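Long-range contact in bacteriocin (Pseudomonas syringae pv. tomato, PDB 4FZL), which degrades the peptidoglycan precursor lipid II, probably as a calcium-binding phosphatase, and so kills competing bacteria: residues Phe98-Phe106 against Leu216-Tyr224. Numbering follows the deposited sequence.
Sequences FHALAHGMF and LSAVPFTSY. With EDO (1,2-ethanediol), chain I.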
# COMPACT_ATOMS: atom_id res chain seq x y z
N PHE A 98 -3.19 5.26 -3.82
CA PHE A 98 -3.74 5.55 -5.14
C PHE A 98 -3.48 4.42 -6.12
O PHE A 98 -4.26 4.14 -7.03
CB PHE A 98 -3.17 6.84 -5.70
CG PHE A 98 -3.62 8.05 -4.93
CD1 PHE A 98 -4.85 8.62 -5.16
CD2 PHE A 98 -2.81 8.60 -3.95
CE1 PHE A 98 -5.25 9.77 -4.43
CE2 PHE A 98 -3.21 9.73 -3.21
CZ PHE A 98 -4.45 10.29 -3.44
N HIS A 99 -2.32 3.81 -5.98
CA HIS A 99 -1.99 2.65 -6.83
C HIS A 99 -2.98 1.52 -6.55
O HIS A 99 -3.49 0.91 -7.48
CB HIS A 99 -0.47 2.25 -6.56
CG HIS A 99 0.06 1.20 -7.48
ND1 HIS A 99 1.36 0.84 -7.48
CD2 HIS A 99 -0.53 0.53 -8.53
CE1 HIS A 99 1.60 -0.06 -8.43
NE2 HIS A 99 0.46 -0.26 -9.10
N ALA A 100 -3.26 1.24 -5.29
CA ALA A 100 -4.23 0.22 -4.92
C ALA A 100 -5.61 0.60 -5.44
O ALA A 100 -6.43 -0.30 -5.83
CB ALA A 100 -4.21 -0.04 -3.42
N LEU A 101 -5.95 1.89 -5.32
CA LEU A 101 -7.26 2.35 -5.81
C LEU A 101 -7.39 2.11 -7.36
O LEU A 101 -8.36 1.56 -7.90
CB LEU A 101 -7.46 3.85 -5.51
CG LEU A 101 -8.71 4.52 -6.08
CD1 LEU A 101 -9.85 3.94 -5.27
CD2 LEU A 101 -8.55 6.00 -5.80
N ALA A 102 -6.36 2.58 -8.05
CA ALA A 102 -6.22 2.34 -9.50
C ALA A 102 -6.38 0.84 -9.86
O ALA A 102 -7.07 0.50 -10.82
CB ALA A 102 -4.89 2.91 -10.05
N HIS A 103 -5.76 -0.04 -9.07
CA HIS A 103 -5.73 -1.42 -9.37
C HIS A 103 -7.14 -1.98 -9.28
O HIS A 103 -7.50 -2.87 -10.02
CB HIS A 103 -4.79 -2.17 -8.43
CG HIS A 103 -4.45 -3.52 -8.93
ND1 HIS A 103 -3.51 -3.73 -9.89
CD2 HIS A 103 -4.99 -4.78 -8.61
CE1 HIS A 103 -3.48 -5.03 -10.16
NE2 HIS A 103 -4.36 -5.67 -9.34
N GLY A 104 -7.97 -1.49 -8.35
CA GLY A 104 -9.35 -2.05 -8.23
C GLY A 104 -10.23 -1.69 -9.46
O GLY A 104 -11.20 -2.37 -9.77
N MET A 105 -9.87 -0.62 -10.15
CA MET A 105 -10.65 -0.18 -11.31
C MET A 105 -10.03 -0.52 -12.67
O MET A 105 -10.72 -0.49 -13.69
CB MET A 105 -10.87 1.33 -11.24
CG MET A 105 -11.89 1.77 -10.21
SD MET A 105 -11.54 3.51 -9.91
CE MET A 105 -10.56 3.70 -11.39
N PHE A 106 -8.73 -0.80 -12.69
CA PHE A 106 -8.03 -1.09 -13.95
C PHE A 106 -7.31 -2.42 -13.97
O PHE A 106 -6.99 -2.89 -15.06
CB PHE A 106 -7.00 -0.01 -14.28
CG PHE A 106 -7.57 1.39 -14.34
CD1 PHE A 106 -8.65 1.64 -15.18
CD2 PHE A 106 -7.14 2.36 -13.51
CE1 PHE A 106 -9.24 2.88 -15.23
CE2 PHE A 106 -7.70 3.61 -13.57
CZ PHE A 106 -8.75 3.88 -14.40
N LEU A 216 -17.06 7.65 -8.08
CA LEU A 216 -16.48 6.35 -8.36
C LEU A 216 -17.52 5.21 -8.18
O LEU A 216 -17.34 4.07 -8.60
CB LEU A 216 -15.32 6.12 -7.42
CG LEU A 216 -13.95 6.14 -7.96
CD1 LEU A 216 -13.74 7.06 -9.12
CD2 LEU A 216 -13.18 6.52 -6.74
N SER A 217 -18.65 5.54 -7.56
CA SER A 217 -19.67 4.51 -7.32
C SER A 217 -20.22 4.02 -8.68
O SER A 217 -20.77 2.95 -8.76
CB SER A 217 -20.81 5.08 -6.48
OG SER A 217 -21.53 6.09 -7.21
N ALA A 218 -20.06 4.86 -9.71
CA ALA A 218 -20.56 4.61 -11.07
C ALA A 218 -19.56 3.80 -11.92
O ALA A 218 -19.88 3.30 -12.98
CB ALA A 218 -20.82 5.95 -11.74
N VAL A 219 -18.36 3.65 -11.42
CA VAL A 219 -17.29 3.04 -12.19
C VAL A 219 -17.13 1.55 -11.82
O VAL A 219 -17.18 1.19 -10.62
CB VAL A 219 -16.00 3.81 -11.92
CG1 VAL A 219 -14.80 3.13 -12.55
CG2 VAL A 219 -16.24 5.23 -12.42
N PRO A 220 -16.91 0.67 -12.84
CA PRO A 220 -16.72 -0.75 -12.44
C PRO A 220 -15.45 -0.99 -11.60
O PRO A 220 -14.47 -0.34 -11.78
CB PRO A 220 -16.61 -1.50 -13.76
CG PRO A 220 -17.17 -0.55 -14.81
CD PRO A 220 -16.90 0.85 -14.30
N PHE A 221 -15.50 -1.95 -10.71
CA PHE A 221 -14.38 -2.31 -9.84
C PHE A 221 -14.36 -3.84 -9.71
O PHE A 221 -15.42 -4.56 -9.80
CB PHE A 221 -14.55 -1.68 -8.48
CG PHE A 221 -15.78 -2.14 -7.74
CD1 PHE A 221 -15.76 -3.27 -6.94
CD2 PHE A 221 -16.92 -1.37 -7.79
CE1 PHE A 221 -16.88 -3.66 -6.22
CE2 PHE A 221 -18.06 -1.75 -7.11
CZ PHE A 221 -18.04 -2.90 -6.32
N THR A 222 -13.15 -4.36 -9.44
CA THR A 222 -13.00 -5.78 -9.08
C THR A 222 -12.05 -5.87 -7.91
O THR A 222 -10.93 -5.35 -7.95
CB THR A 222 -12.47 -6.63 -10.25
OG1 THR A 222 -13.35 -6.42 -11.37
CG2 THR A 222 -12.46 -8.14 -9.89
N SER A 223 -12.54 -6.50 -6.84
CA SER A 223 -11.73 -6.75 -5.65
C SER A 223 -10.61 -7.73 -6.03
O SER A 223 -10.69 -8.46 -7.02
CB SER A 223 -12.65 -7.30 -4.53
OG SER A 223 -13.59 -6.27 -4.18
N TYR A 224 -9.60 -7.81 -5.20
CA TYR A 224 -8.43 -8.58 -5.50
C TYR A 224 -7.63 -8.88 -4.25
O TYR A 224 -7.87 -8.29 -3.18
CB TYR A 224 -7.60 -7.82 -6.55
CG TYR A 224 -7.08 -6.45 -6.10
CD1 TYR A 224 -5.90 -6.34 -5.36
CD2 TYR A 224 -7.79 -5.27 -6.36
CE1 TYR A 224 -5.44 -5.08 -5.04
CE2 TYR A 224 -7.33 -4.01 -5.95
CZ TYR A 224 -6.15 -3.95 -5.30
OH TYR A 224 -5.67 -2.73 -4.88
C1 EDO I . -19.04 -4.87 -9.32
O1 EDO I . -17.70 -5.44 -9.40
C2 EDO I . -19.07 -3.37 -9.72
O2 EDO I . -18.29 -3.17 -10.84
O HOH W 1 -9.09 -5.27 -10.05
O HOH W 2 -13.24 0.50 -14.07
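Tyr224 and His103 meet as a T-shaped aromatic pair: the imidazole edge points CD2 at the middle of the phenol face, 3.6 Å from Tyr224 CZ, with ring planes at 74°. With its CG lying between backbone N and carbonyl carbon (chi1 62°), the Tyr224 ring lies alongside Gly104, whose N is 3.5 Å from Tyr224 CE2. His103 is itself anchored through ND1 to Tyr83 and NE2 to Ala110, which should fix its ring against rotation.

Hydrogen bonds tie the loop and the start of strand 224-227 to the helix. Tyr224 OH donates to Ala100 O over 2.7 Å, at a C=O...donor angle of 110°; the same oxygen also accepts the helical bond from Gly104 N. Near the helix end, Gly104 O takes a nearly straight bond from Thr222 N (2.8 Å), lying in the carbonyl plane, and a CA-H contact from Phe221. One water bridges His103 O to Thr222 O, another Met105 O to Pro220 O.

Apolar contacts add to this at the C-terminal end of the helix, where one conformer of Met105 sets CG 4.0 Å from Val219 CG1 and SD 4.1 Å from Leu216 CG.

Together they pin the connection between helix 210-216 and strand 224-227 along helix 96-106, joining the helical part of this colicin M-family protein to its sheet.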